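Catalase-3 (Neurospora crassa, PDB 4AJ9) breaks down hydrogen peroxide into oxygen and water with a haem cofactor, protecting the cell from the toxic effects of the peroxide. Local coordinates at the interface of chains A and B. Coordinates in Å, arbitrary orientation; residue numbers count along the deposited sequence, not the author numbering. Chains: chain A/B, Catalase-3.

Contact 1: the interface of chains A and B. Residues chain A 147-149, 347, 350; chain B 31, 47, 51.
B:Phe47 pushes its ring into a groove of chain A lined by A:Ala148, A:Ile149, A:Gly347 and A:Tyr350. CG of B:Phe47 stands anti to its own nitrogen (chi1 172°), which sends the ring away from helix 45-55 into chain A. The far end leads: CZ of B:Phe47 sits 3.5 Å from CA of A:Gly347, where the glycine offers no side chain to hold the ring off. One edge of the ring points at the peptide joining A:Ala148 to A:Ile149, and CD1 of B:Phe47 lies 3.7 Å from CB of A:Ile149. CD2 of A:Tyr350 meets CE2 of B:Phe47 at the same 3.7 Å, the two side chains running past each other in opposite directions. B:Leu51 lays its CB over one ring face of B:Phe47 and turns methyl CD2 toward the carbonyl O of A:Ala148.

Beyond A:Ile149 the contact becomes polar. The carboxylate of A:Asp147 takes two bonds from B:Ser31: OG gives to the syn lone pair of OD1 at 2.6 Å, and the backbone N to OD2 at 2.8 Å. OD1 also accepts from N of A:Ile149 on its anti side, tying the group to its own 3-10 turn. With an alanine in place of A:Asp147, the hydroxyl and amide of B:Ser31 would probably lose their acceptor and the turn its cap.

Thus helix 45-55 and an N-terminal loop of chain B lie against the 3-10 turn 148-150 and helix 343-360 of chain A.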
# COMPACT_ATOMS: atom_id res chain seq x y z
N ASP A 147 15.10 15.31 22.54
CA ASP A 147 14.69 13.90 22.59
C ASP A 147 13.72 13.64 21.44
O ASP A 147 12.75 14.37 21.28
CB ASP A 147 14.01 13.61 23.94
CG ASP A 147 13.67 12.13 24.13
OD1 ASP A 147 13.24 11.48 23.16
OD2 ASP A 147 13.83 11.63 25.27
N ALA A 148 14.02 12.62 20.64
CA ALA A 148 13.29 12.33 19.40
C ALA A 148 11.80 12.13 19.60
O ALA A 148 11.02 12.25 18.65
CB ALA A 148 13.86 11.08 18.74
N ILE A 149 11.41 11.79 20.83
CA ILE A 149 10.01 11.48 21.09
C ILE A 149 9.13 12.73 20.88
O ILE A 149 7.93 12.64 20.60
CB ILE A 149 9.81 10.81 22.48
CG1 ILE A 149 8.44 10.14 22.57
CG2 ILE A 149 10.05 11.81 23.63
CD1 ILE A 149 8.27 9.14 23.74
N GLY A 347 16.38 8.25 18.33
CA GLY A 347 15.06 8.03 17.77
C GLY A 347 15.01 8.15 16.26
O GLY A 347 14.23 7.47 15.60
N TYR A 350 15.25 4.88 14.26
CA TYR A 350 13.99 4.17 14.08
C TYR A 350 13.12 4.82 13.01
O TYR A 350 12.58 4.14 12.14
CB TYR A 350 13.20 4.11 15.41
CG TYR A 350 11.76 3.71 15.17
CD1 TYR A 350 11.43 2.37 15.00
CD2 TYR A 350 10.75 4.66 15.09
CE1 TYR A 350 10.13 1.99 14.75
CE2 TYR A 350 9.43 4.29 14.84
CZ TYR A 350 9.13 2.95 14.68
OH TYR A 350 7.85 2.55 14.43
N SER B 31 12.01 9.59 25.92
CA SER B 31 12.33 8.23 25.49
C SER B 31 12.86 7.44 26.68
O SER B 31 13.54 7.98 27.54
CB SER B 31 13.39 8.24 24.37
OG SER B 31 12.93 8.92 23.22
N PHE B 47 7.34 5.29 22.64
CA PHE B 47 8.06 6.00 21.60
C PHE B 47 7.68 5.48 20.22
O PHE B 47 7.34 6.27 19.34
CB PHE B 47 9.58 5.88 21.75
CG PHE B 47 10.34 6.44 20.57
CD1 PHE B 47 10.56 7.81 20.46
CD2 PHE B 47 10.77 5.61 19.55
CE1 PHE B 47 11.25 8.33 19.34
CE2 PHE B 47 11.43 6.12 18.44
CZ PHE B 47 11.67 7.47 18.34
N LEU B 51 5.89 7.66 17.19
CA LEU B 51 6.64 7.99 15.98
C LEU B 51 6.17 7.21 14.76
O LEU B 51 6.24 7.73 13.65
CB LEU B 51 8.16 7.84 16.17
CG LEU B 51 8.86 9.13 16.65
CD1 LEU B 51 8.80 10.21 15.58
CD2 LEU B 51 8.28 9.65 17.98

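Contact 2: the interface of chains A and B. Residues chain A 350-351, 354; chain B 47, 51-52, 55.
Helix 343-360 of chain A, which carries the proximal haem-ligating tyrosine A:Tyr352, meets helix 45-55 of chain B here through A:Tyr350, A:Ser351 and A:Asp354 on one side and B:Gln52 and B:Asp55 on the other. The aromatic side chain of A:Tyr350, whose inner half belongs to the apolar packing with B:Phe47 and B:Leu51, reaches across the second helix so that its phenol OH rests 3.3 Å from CB of B:Gln52. The amide of B:Gln52 is turned 27° from the ring plane. Its chain is fully extended, with CG anti to the backbone N (chi1 179°), and this carries OE1 out to a water that links it to the phenol. That water, in the plane of the ring at its edge, is 2.5 Å from OH of A:Tyr350 and 2.8 Å from OE1 of B:Gln52. CB of A:Asp354, one helical turn on, lies over one face of the tyrosine ring near its rim, backing it from within chain A.

Further along, OG of A:Ser351 donates to OD1 of B:Asp55 at 2.7 Å, coming in on the syn side but well tilted from the carboxylate plane. The other oxygen of B:Asp55, OD2, lies 3.7 Å from CE2 of A:Tyr350. OD2 of A:Asp354 and OD2 of B:Asp55 are modelled 2.7 Å apart; unless a proton lies between them, two acceptors would face each other. The same oxygen of A:Asp354 is also placed implausibly near CB of B:Asp55, and the pairing is best taken as doubtful.

The contact sets helix 45-55 of the partner against the helix that carries the proximal tyrosine. It thereby probably helps to hold the subunits together and to steady the segment that presents the tyrosine ligand to the haem iron.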
# COMPACT_ATOMS: atom_id res chain seq x y z
N TYR A 350 15.25 4.88 14.26
CA TYR A 350 13.99 4.17 14.08
C TYR A 350 13.12 4.82 13.01
O TYR A 350 12.58 4.14 12.14
CB TYR A 350 13.20 4.11 15.41
CG TYR A 350 11.76 3.71 15.17
CD1 TYR A 350 11.43 2.37 15.00
CD2 TYR A 350 10.75 4.66 15.09
CE1 TYR A 350 10.13 1.99 14.75
CE2 TYR A 350 9.43 4.29 14.84
CZ TYR A 350 9.13 2.95 14.68
OH TYR A 350 7.85 2.55 14.43
N SER A 351 13.02 6.14 13.08
CA SER A 351 12.05 6.89 12.27
C SER A 351 12.30 6.79 10.76
O SER A 351 11.36 6.62 9.98
CB SER A 351 12.03 8.35 12.72
OG SER A 351 11.16 9.12 11.93
N ASP A 354 11.51 3.29 9.27
CA ASP A 354 10.06 3.07 9.30
C ASP A 354 9.32 3.89 8.24
O ASP A 354 8.43 3.39 7.54
CB ASP A 354 9.50 3.43 10.67
CG ASP A 354 7.98 3.43 10.68
OD1 ASP A 354 7.39 2.38 10.33
OD2 ASP A 354 7.39 4.47 11.02
N PHE B 47 7.34 5.29 22.64
CA PHE B 47 8.06 6.00 21.60
C PHE B 47 7.68 5.48 20.22
O PHE B 47 7.34 6.27 19.34
CB PHE B 47 9.58 5.88 21.75
CG PHE B 47 10.34 6.44 20.57
CD1 PHE B 47 10.56 7.81 20.46
CD2 PHE B 47 10.77 5.61 19.55
CE1 PHE B 47 11.25 8.33 19.34
CE2 PHE B 47 11.43 6.12 18.44
CZ PHE B 47 11.67 7.47 18.34
N LEU B 51 5.89 7.66 17.19
CA LEU B 51 6.64 7.99 15.98
C LEU B 51 6.17 7.21 14.76
O LEU B 51 6.24 7.73 13.65
CB LEU B 51 8.16 7.84 16.17
CG LEU B 51 8.86 9.13 16.65
CD1 LEU B 51 8.80 10.21 15.58
CD2 LEU B 51 8.28 9.65 17.98
N GLN B 52 5.69 5.98 14.94
CA GLN B 52 5.21 5.24 13.77
C GLN B 52 4.05 6.01 13.16
O GLN B 52 3.96 6.17 11.93
CB GLN B 52 4.78 3.81 14.08
CG GLN B 52 4.26 3.07 12.84
CD GLN B 52 3.81 1.64 13.13
OE1 GLN B 52 4.60 0.71 13.05
NE2 GLN B 52 2.54 1.47 13.48
N ASP B 55 5.43 9.02 11.41
CA ASP B 55 6.18 8.60 10.23
C ASP B 55 5.24 8.27 9.07
O ASP B 55 5.65 8.28 7.90
CB ASP B 55 6.99 7.33 10.56
CG ASP B 55 8.15 7.58 11.52
OD1 ASP B 55 8.53 8.76 11.74
OD2 ASP B 55 8.70 6.57 12.05
O HOH W 1 7.33 0.21 13.65

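Contact 1 and contact 2 are neighbouring stretches of one surface, their C-alpha centres about 7 Å apart, and they share A:Tyr350, B:Phe47 and B:Leu51. Helix 343-360 of chain A and helix 45-55 of chain B run through both, so the apolar plug of contact 1 continues directly into the polar end of contact 2. The centre of contact 1 is about 16 Å from both A:His65 and A:Asn138 of the active site. The patch thus lies near, but not in, the active site of chain A, and helix 343-360 probably links it to the haem. Two-fold symmetry repeats this within the tetrameric assembly.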